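Local coordinates for response regulator receiver protein (Paraburkholderia phymatum, PDB 5TE9) that probably serves as a phosphoryl-accepting receiver module in bacterial two-component signalling, at residues A[56-61]-A[67-72]; A[135-140]-A[146-151]; A[105-108]-A[112-115]. All blocks are in the same frame, centred on the assembly; numbering follows the deposited sequence.

Interaction 1 (A[56-61]-A[67-72]); sequences MEFLRR and DAPRPG
The methyl group of Ala68 sits over one face of the Phe58 ring. Ala68 CB stands 3.6 Å from the ring centroid of Phe58, only 13° off the ring normal, a CH-pi contact over the middle of that face. The ring reaches this place because chi1 of -162° sets CG opposite the backbone N. Its CZ also meets Pro69 CD at 3.8 Å, the two side chains lying oblique to one another. Beside it, Leu59 lies square across Pro71, with CD2 of Leu59 3.7 Å from CG of Pro71. These contacts belong to the beta-alpha-beta crossover of the receiver fold: helix 52-60 ends here, and the chain returns to strand 71-76. Leu21 of strand 19-23 packs against Phe58, Leu59 and Pro71 from the sheet. The helix stops in a Schellman motif, where Arg61 takes a positive phi (58°). From there the Arg61 side chain, bent at chi3, lies along the returning chain, with CD of Arg61 3.1 Å from Ala68 O. Its guanidinium turns one face to Arg70 CG, with Arg61 NH1 3.4 Å from that carbon. The two guanidinium planes are almost perpendicular. A water joins the backbones by donating to both carbonyl oxygens, 2.8 Å from Pro69 O and 3.3 Å from Phe58 O.

Interaction 2 (A[135-140]-A[146-151]); sequences RFVEVV and FWFGVV
Strand 146-152 follows helix 133-142 and belongs to the subunit interface. It pairs antiparallel with a strand of the second subunit, so a sheet runs across the interface. Helix 133-142 packs against it. The axes of the two short segments come within 8.9 Å, and their directions differ by 125°. Phe148 carries most of the contact. Val140 lies over one face of its ring, with CG1 of Val140 3.9 Å from the Phe148 centroid and shifted toward the rim. The nearest ring atom to Val140 CG1 is Phe148 CE2, at 3.5 Å. With chi1 at 165°, CG1 of Val140 is turned away from its own backbone N, while CG2, on the far side from the carbonyl carbon, reaches Phe148 CZ at 3.7 Å. Both branches therefore meet the same ring. Val137, one turn earlier, stands roughly perpendicular to the Phe148 side chain. Its CG2 comes 3.6 Å from Phe148 CZ, and its CA lies in the ring plane, at the edge. Phe136 adds a looser contact, CE2 to Phe148 CE1 at 4.2 Å. Near the start of the strand, Phe146 brings its CB 4.3 Å from Val140 CG1. The packing between the segments is apolar and largely buried. Tyr40 of the second subunit touches both Val137 and Phe148, and Lys41 of the second subunit makes a cation-pi contact with Trp147, whose CB points away from the helix. The arrangement is consistent with an extra C-terminal strand beyond the parallel sheet of the receiver fold: helix-on-strand packing at an interface where strands pair antiparallel between subunits.

Interaction 3 (A[105-108]-A[112-115]); sequences VLTT and EEDV
The chain leaves strand 103-107, turns within two residues and enters helix 110-119, so that the CA atoms of Thr107 and Glu113 lie 5.7 Å apart. This is a strand-turn-helix unit of the receiver fold. Thr107, at the end of strand 103-107, probably corresponds to the conserved threonine or serine of receiver domains, a position that in relatives such as CheY responds to phosphorylation. Its CB points toward the helix, and the side chain runs antiparallel alongside Glu112, bringing Thr107 CB 3.5 Å from Glu112 CG. It lies crosswise to Glu113, and OG1 of Thr107 sits 3.5 Å from Glu113 CB. Thr107 OG1 also makes a weak hydrogen bond to Thr128 OG1. The carboxylate of Glu113 turns to other partners, a salt bridge with Arg117 and a hydrogen bond with Thr128. Glu112 instead reaches back to the turn. A chi1 of 159° swings CG away from its own backbone N and the chain runs on extended, which carries the carboxylate to Thr108. There Glu112 OE1 takes two bonds. Thr108 N meets it nearly head-on, at 2.6 Å and an N-H...O angle of 168°. Thr108 OG1 gives the longer second bond, reaching Glu112 OE1 at 3.2 Å from above the carboxylate plane, 57° out of it.

How the interactions relate
The three contacts follow one another along the chain as 1, 3, 2. Interactions 1 and 3 sit on opposite sides of the chain's centre, their own centres 25 Å apart, yet both reach the same parallel sheet through neighbouring strands 71-76 and 103-107. Asp77, the predicted phosphorylation site, directly follows strand 71-76. Interaction 1 lies at the other end of that strand, and interaction 3 at the end of the neighbouring strand, on the Asp77 side of the sheet. Interactions 1 and 2 have centres 22 Å apart but touch, with Gly72 O 3.4 Å from Phe146 CZ. Interactions 2 and 3 stay about 7 Å apart at their nearest atoms. Of the three, only interaction 2 is touched by the second subunit.

Interaction 1 (A[56-61]-A[67-72])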
loop_
_atom_site.group_PDB
_atom_site.type_symbol
_atom_site.label_atom_id
_atom_site.label_comp_id
_atom_site.label_asym_id
_atom_site.label_seq_id
_atom_site.Cartn_x
_atom_site.Cartn_y
_atom_site.Cartn_z
ATOM N N MET A 56 10.735 -19.268 16.848
ATOM C CA MET A 56 12.011 -18.971 17.486
ATOM C C MET A 56 13.188 -19.478 16.658
ATOM O O MET A 56 14.264 -18.873 16.683
ATOM C CB MET A 56 12.040 -19.570 18.891
ATOM C CG MET A 56 10.919 -19.057 19.768
ATOM S SD MET A 56 10.834 -17.254 19.737
ATOM C CE MET A 56 12.431 -16.838 20.447
ATOM N N GLU A 57 13.011 -20.580 15.930
ATOM C CA GLU A 57 14.059 -21.033 15.021
ATOM C C GLU A 57 14.343 -19.980 13.956
ATOM O O GLU A 57 15.498 -19.763 13.572
ATOM C CB GLU A 57 13.645 -22.352 14.375
ATOM C CG GLU A 57 14.475 -23.547 14.778
ATOM C CD GLU A 57 13.848 -24.864 14.356
ATOM O OE1 GLU A 57 12.976 -24.865 13.458
ATOM O OE2 GLU A 57 14.231 -25.907 14.934
ATOM N N PHE A 58 13.289 -19.321 13.470
ATOM C CA PHE A 58 13.437 -18.254 12.489
ATOM C C PHE A 58 14.156 -17.047 13.079
ATOM O O PHE A 58 15.169 -16.589 12.541
ATOM C CB PHE A 58 12.062 -17.845 11.984
ATOM C CG PHE A 58 12.092 -17.090 10.691
ATOM C CD1 PHE A 58 12.140 -17.769 9.484
ATOM C CD2 PHE A 58 12.081 -15.709 10.684
ATOM C CE1 PHE A 58 12.165 -17.072 8.288
ATOM C CE2 PHE A 58 12.103 -15.006 9.494
ATOM C CZ PHE A 58 12.149 -15.687 8.294
ATOM N N LEU A 59 13.643 -16.519 14.191
ATOM C CA LEU A 59 14.241 -15.337 14.802
ATOM C C LEU A 59 15.708 -15.570 15.141
ATOM O O LEU A 59 16.582 -14.780 14.760
ATOM C CB LEU A 59 13.441 -14.948 16.044
ATOM C CG LEU A 59 12.009 -14.594 15.626
ATOM C CD1 LEU A 59 11.133 -14.377 16.834
ATOM C CD2 LEU A 59 12.010 -13.362 14.710
ATOM N N ARG A 60 16.001 -16.666 15.842
ATOM C CA ARG A 60 17.378 -16.958 16.204
ATOM C C ARG A 60 18.207 -17.395 15.004
ATOM O O ARG A 60 19.436 -17.472 15.112
ATOM C CB ARG A 60 17.401 -18.029 17.301
ATOM C CG ARG A 60 16.480 -17.708 18.470
ATOM C CD ARG A 60 16.523 -18.785 19.533
ATOM N NE ARG A 60 15.605 -18.521 20.641
ATOM C CZ ARG A 60 15.828 -17.635 21.610
ATOM N NH1 ARG A 60 16.937 -16.910 21.604
ATOM N NH2 ARG A 60 14.939 -17.470 22.582
ATOM N N ARG A 61 17.562 -17.671 13.871
ATOM C CA ARG A 61 18.241 -18.066 12.639
ATOM C C ARG A 61 19.084 -19.316 12.873
ATOM O O ARG A 61 20.289 -19.345 12.621
ATOM C CB ARG A 61 19.060 -16.899 12.071
ATOM C CG ARG A 61 18.185 -15.635 11.902
ATOM C CD ARG A 61 18.884 -14.448 11.265
ATOM N NE ARG A 61 19.819 -13.798 12.171
ATOM C CZ ARG A 61 20.435 -12.655 11.898
ATOM N NH1 ARG A 61 20.198 -12.043 10.748
ATOM N NH2 ARG A 61 21.281 -12.122 12.769
ATOM N N ASP A 67 19.688 -19.217 7.624
ATOM C CA ASP A 67 19.863 -18.048 6.770
ATOM C C ASP A 67 18.581 -17.234 6.651
ATOM O O ASP A 67 18.341 -16.591 5.631
ATOM C CB ASP A 67 20.360 -18.459 5.389
ATOM C CG ASP A 67 21.866 -18.644 5.346
ATOM O OD1 ASP A 67 22.601 -17.660 5.608
ATOM O OD2 ASP A 67 22.309 -19.777 5.059
ATOM N N ALA A 68 17.752 -17.245 7.683
ATOM C CA ALA A 68 16.569 -16.404 7.679
ATOM C C ALA A 68 16.974 -14.935 7.731
ATOM O O ALA A 68 17.992 -14.584 8.328
ATOM C CB ALA A 68 15.665 -16.725 8.868
ATOM N N PRO A 69 16.198 -14.057 7.106
ATOM C CA PRO A 69 16.400 -12.619 7.303
ATOM C C PRO A 69 15.692 -12.164 8.565
ATOM O O PRO A 69 14.645 -12.692 8.934
ATOM C CB PRO A 69 15.750 -11.999 6.056
ATOM C CG PRO A 69 15.057 -13.145 5.330
ATOM C CD PRO A 69 15.051 -14.328 6.234
ATOM N N ARG A 70 16.288 -11.185 9.243
ATOM C CA ARG A 70 15.598 -10.533 10.345
ATOM C C ARG A 70 14.287 -9.953 9.841
ATOM O O ARG A 70 14.282 -9.234 8.836
ATOM C CB ARG A 70 16.443 -9.405 10.933
ATOM C CG ARG A 70 17.731 -9.840 11.581
ATOM C CD ARG A 70 18.424 -8.642 12.218
ATOM N NE ARG A 70 17.487 -7.767 12.924
ATOM C CZ ARG A 70 16.924 -8.054 14.096
ATOM N NH1 ARG A 70 17.185 -9.210 14.701
ATOM N NH2 ARG A 70 16.093 -7.186 14.662
ATOM N N PRO A 71 13.159 -10.247 10.477
ATOM C CA PRO A 71 11.917 -9.571 10.117
ATOM C C PRO A 71 11.888 -8.155 10.669
ATOM O O PRO A 71 12.546 -7.834 11.660
ATOM C CB PRO A 71 10.833 -10.441 10.768
ATOM C CG PRO A 71 11.511 -11.006 11.954
ATOM C CD PRO A 71 12.962 -11.234 11.549
ATOM N N GLY A 72 11.133 -7.295 9.977
ATOM C CA GLY A 72 10.889 -5.938 10.413
ATOM C C GLY A 72 9.502 -5.834 11.008
ATOM O O GLY A 72 9.155 -4.843 11.659
HETATM O O HOH W 1 15.361 -13.507 11.517
#

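Interaction 2 (A[135-140]-A[146-151])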
loop_
_atom_site.group_PDB
_atom_site.type_symbol
_atom_site.label_atom_id
_atom_site.label_comp_id
_atom_site.label_asym_id
_atom_site.label_seq_id
_atom_site.Cartn_x
_atom_site.Cartn_y
_atom_site.Cartn_z
ATOM N N ARG A 135 -7.071 -5.486 6.743
ATOM C CA ARG A 135 -6.523 -5.516 8.090
ATOM C C ARG A 135 -5.039 -5.195 8.064
ATOM O O ARG A 135 -4.544 -4.449 8.913
ATOM C CB ARG A 135 -6.795 -6.873 8.754
ATOM N N PHE A 136 -4.319 -5.700 7.064
ATOM C CA PHE A 136 -2.898 -5.392 6.991
ATOM C C PHE A 136 -2.678 -3.905 6.782
ATOM O O PHE A 136 -1.714 -3.332 7.305
ATOM C CB PHE A 136 -2.229 -6.177 5.879
ATOM C CG PHE A 136 -0.764 -5.889 5.746
ATOM C CD1 PHE A 136 0.156 -6.492 6.589
ATOM C CD2 PHE A 136 -0.305 -5.017 4.785
ATOM C CE1 PHE A 136 1.517 -6.235 6.468
ATOM C CE2 PHE A 136 1.047 -4.760 4.663
ATOM C CZ PHE A 136 1.960 -5.377 5.500
ATOM N N VAL A 137 -3.562 -3.259 6.026
ATOM C CA VAL A 137 -3.434 -1.819 5.860
ATOM C C VAL A 137 -3.630 -1.125 7.206
ATOM O O VAL A 137 -2.888 -0.199 7.551
ATOM C CB VAL A 137 -4.408 -1.316 4.777
ATOM C CG1 VAL A 137 -4.694 0.167 4.941
ATOM C CG2 VAL A 137 -3.831 -1.604 3.391
ATOM N N GLU A 138 -4.574 -1.610 8.018
ATOM C CA GLU A 138 -4.768 -1.027 9.339
ATOM C C GLU A 138 -3.559 -1.264 10.237
ATOM O O GLU A 138 -3.163 -0.371 10.993
ATOM C CB GLU A 138 -6.042 -1.568 9.979
ATOM C CG GLU A 138 -7.257 -0.695 9.663
ATOM C CD GLU A 138 -7.134 0.733 10.230
ATOM O OE1 GLU A 138 -6.731 0.896 11.402
ATOM O OE2 GLU A 138 -7.438 1.702 9.502
ATOM N N VAL A 139 -2.940 -2.439 10.157
ATOM C CA VAL A 139 -1.693 -2.651 10.893
ATOM C C VAL A 139 -0.699 -1.552 10.557
ATOM O O VAL A 139 -0.144 -0.891 11.442
ATOM C CB VAL A 139 -1.103 -4.039 10.581
ATOM C CG1 VAL A 139 0.287 -4.158 11.180
ATOM C CG2 VAL A 139 -1.985 -5.119 11.129
ATOM N N VAL A 140 -0.472 -1.338 9.263
ATOM C CA VAL A 140 0.476 -0.324 8.828
ATOM C C VAL A 140 0.087 1.044 9.397
ATOM O O VAL A 140 0.947 1.804 9.860
ATOM C CB VAL A 140 0.563 -0.332 7.288
ATOM C CG1 VAL A 140 1.233 0.932 6.761
ATOM C CG2 VAL A 140 1.312 -1.598 6.818
ATOM N N PHE A 146 5.876 2.849 10.062
ATOM C CA PHE A 146 5.600 2.127 8.826
ATOM C C PHE A 146 4.822 3.005 7.851
ATOM O O PHE A 146 3.904 3.722 8.249
ATOM C CB PHE A 146 4.791 0.856 9.086
ATOM C CG PHE A 146 5.579 -0.262 9.687
ATOM C CD1 PHE A 146 6.942 -0.154 9.856
ATOM C CD2 PHE A 146 4.945 -1.429 10.072
ATOM C CE1 PHE A 146 7.660 -1.190 10.412
ATOM C CE2 PHE A 146 5.651 -2.471 10.628
ATOM C CZ PHE A 146 7.015 -2.355 10.803
ATOM N N TRP A 147 5.164 2.908 6.566
ATOM C CA TRP A 147 4.515 3.701 5.530
ATOM C C TRP A 147 4.321 2.863 4.276
ATOM O O TRP A 147 5.115 1.966 3.985
ATOM C CB TRP A 147 5.330 4.939 5.167
ATOM C CG TRP A 147 5.583 5.847 6.298
ATOM C CD1 TRP A 147 6.530 5.699 7.281
ATOM C CD2 TRP A 147 4.903 7.070 6.575
ATOM N NE1 TRP A 147 6.463 6.750 8.158
ATOM C CE2 TRP A 147 5.475 7.607 7.750
ATOM C CE3 TRP A 147 3.860 7.760 5.950
ATOM C CZ2 TRP A 147 5.044 8.794 8.305
ATOM C CZ3 TRP A 147 3.428 8.931 6.502
ATOM C CH2 TRP A 147 4.022 9.448 7.667
ATOM N N PHE A 148 3.260 3.171 3.529
ATOM C CA PHE A 148 3.065 2.608 2.206
ATOM C C PHE A 148 3.737 3.471 1.147
ATOM O O PHE A 148 3.644 4.699 1.172
ATOM C CB PHE A 148 1.581 2.489 1.874
ATOM C CG PHE A 148 0.919 1.313 2.487
ATOM C CD1 PHE A 148 1.349 0.028 2.187
ATOM C CD2 PHE A 148 -0.145 1.477 3.353
ATOM C CE1 PHE A 148 0.732 -1.063 2.740
ATOM C CE2 PHE A 148 -0.768 0.378 3.910
ATOM C CZ PHE A 148 -0.325 -0.890 3.607
ATOM N N GLY A 149 4.387 2.817 0.196
ATOM C CA GLY A 149 4.849 3.519 -0.979
ATOM C C GLY A 149 4.599 2.739 -2.248
ATOM O O GLY A 149 4.721 1.516 -2.260
ATOM N N VAL A 150 4.261 3.421 -3.330
ATOM C CA VAL A 150 4.122 2.774 -4.629
ATOM C C VAL A 150 5.463 2.858 -5.339
ATOM O O VAL A 150 6.003 3.949 -5.536
ATOM C CB VAL A 150 3.011 3.427 -5.456
ATOM C CG1 VAL A 150 2.880 2.734 -6.776
ATOM C CG2 VAL A 150 1.692 3.379 -4.680
ATOM N N VAL A 151 6.008 1.713 -5.721
ATOM C CA VAL A 151 7.308 1.665 -6.370
ATOM C C VAL A 151 7.156 1.153 -7.797
ATOM O O VAL A 151 6.438 0.181 -8.062
ATOM C CB VAL A 151 8.297 0.799 -5.575
ATOM C CG1 VAL A 151 7.741 -0.593 -5.385
ATOM C CG2 VAL A 151 9.631 0.760 -6.288
#

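Interaction 3 (A[105-108]-A[112-115])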
loop_
_atom_site.group_PDB
_atom_site.type_symbol
_atom_site.label_atom_id
_atom_site.label_comp_id
_atom_site.label_asym_id
_atom_site.label_seq_id
_atom_site.Cartn_x
_atom_site.Cartn_y
_atom_site.Cartn_z
ATOM N N VAL A 105 -0.276 -8.788 17.593
ATOM C CA VAL A 105 -0.878 -10.002 18.134
ATOM C C VAL A 105 -2.233 -10.195 17.482
ATOM O O VAL A 105 -3.030 -9.254 17.402
ATOM C CB VAL A 105 -1.011 -9.922 19.665
ATOM C CG1 VAL A 105 -1.819 -11.106 20.199
ATOM C CG2 VAL A 105 0.362 -9.857 20.314
ATOM N N LEU A 106 -2.488 -11.399 17.000
ATOM C CA LEU A 106 -3.763 -11.712 16.389
ATOM C C LEU A 106 -4.773 -12.087 17.457
ATOM O O LEU A 106 -4.498 -12.933 18.313
ATOM C CB LEU A 106 -3.608 -12.864 15.409
ATOM C CG LEU A 106 -2.656 -12.583 14.265
ATOM C CD1 LEU A 106 -2.674 -13.743 13.279
ATOM C CD2 LEU A 106 -3.105 -11.292 13.621
ATOM N N THR A 107 -5.935 -11.462 17.407
ATOM C CA THR A 107 -7.060 -11.841 18.240
ATOM C C THR A 107 -8.116 -12.476 17.356
ATOM O O THR A 107 -8.124 -12.284 16.142
ATOM C CB THR A 107 -7.635 -10.627 18.968
ATOM O OG1 THR A 107 -8.135 -9.687 18.005
ATOM C CG2 THR A 107 -6.550 -9.962 19.800
ATOM N N THR A 108 -9.002 -13.250 17.964
ATOM C CA THR A 108 -9.995 -13.947 17.163
ATOM C C THR A 108 -11.300 -13.177 17.052
ATOM O O THR A 108 -12.179 -13.586 16.286
ATOM C CB THR A 108 -10.262 -15.348 17.736
ATOM O OG1 THR A 108 -10.869 -15.236 19.026
ATOM C CG2 THR A 108 -8.967 -16.123 17.868
ATOM N N GLU A 112 -12.488 -9.606 21.770
ATOM C CA GLU A 112 -11.200 -9.987 22.345
ATOM C C GLU A 112 -10.138 -8.924 22.090
ATOM O O GLU A 112 -9.228 -8.739 22.908
ATOM C CB GLU A 112 -10.745 -11.334 21.781
ATOM C CG GLU A 112 -9.252 -11.567 21.913
ATOM C CD GLU A 112 -8.839 -13.007 21.686
ATOM O OE1 GLU A 112 -8.652 -13.415 20.517
ATOM O OE2 GLU A 112 -8.694 -13.732 22.693
ATOM N N GLU A 113 -10.249 -8.203 20.973
ATOM C CA GLU A 113 -9.289 -7.149 20.678
ATOM C C GLU A 113 -9.424 -5.994 21.666
ATOM O O GLU A 113 -8.425 -5.368 22.040
ATOM C CB GLU A 113 -9.480 -6.673 19.240
ATOM C CG GLU A 113 -8.264 -6.043 18.602
ATOM C CD GLU A 113 -8.613 -5.202 17.379
ATOM O OE1 GLU A 113 -8.166 -4.038 17.307
ATOM O OE2 GLU A 113 -9.343 -5.690 16.494
ATOM N N ASP A 114 -10.650 -5.693 22.101
ATOM C CA ASP A 114 -10.815 -4.664 23.122
ATOM C C ASP A 114 -10.185 -5.109 24.429
ATOM O O ASP A 114 -9.573 -4.304 25.141
ATOM C CB ASP A 114 -12.295 -4.337 23.324
ATOM N N VAL A 115 -10.312 -6.397 24.754
ATOM C CA VAL A 115 -9.715 -6.912 25.978
ATOM C C VAL A 115 -8.200 -6.901 25.873
ATOM O O VAL A 115 -7.499 -6.504 26.808
ATOM C CB VAL A 115 -10.250 -8.321 26.279
ATOM C CG1 VAL A 115 -9.929 -8.707 27.706
ATOM C CG2 VAL A 115 -11.742 -8.372 26.045
#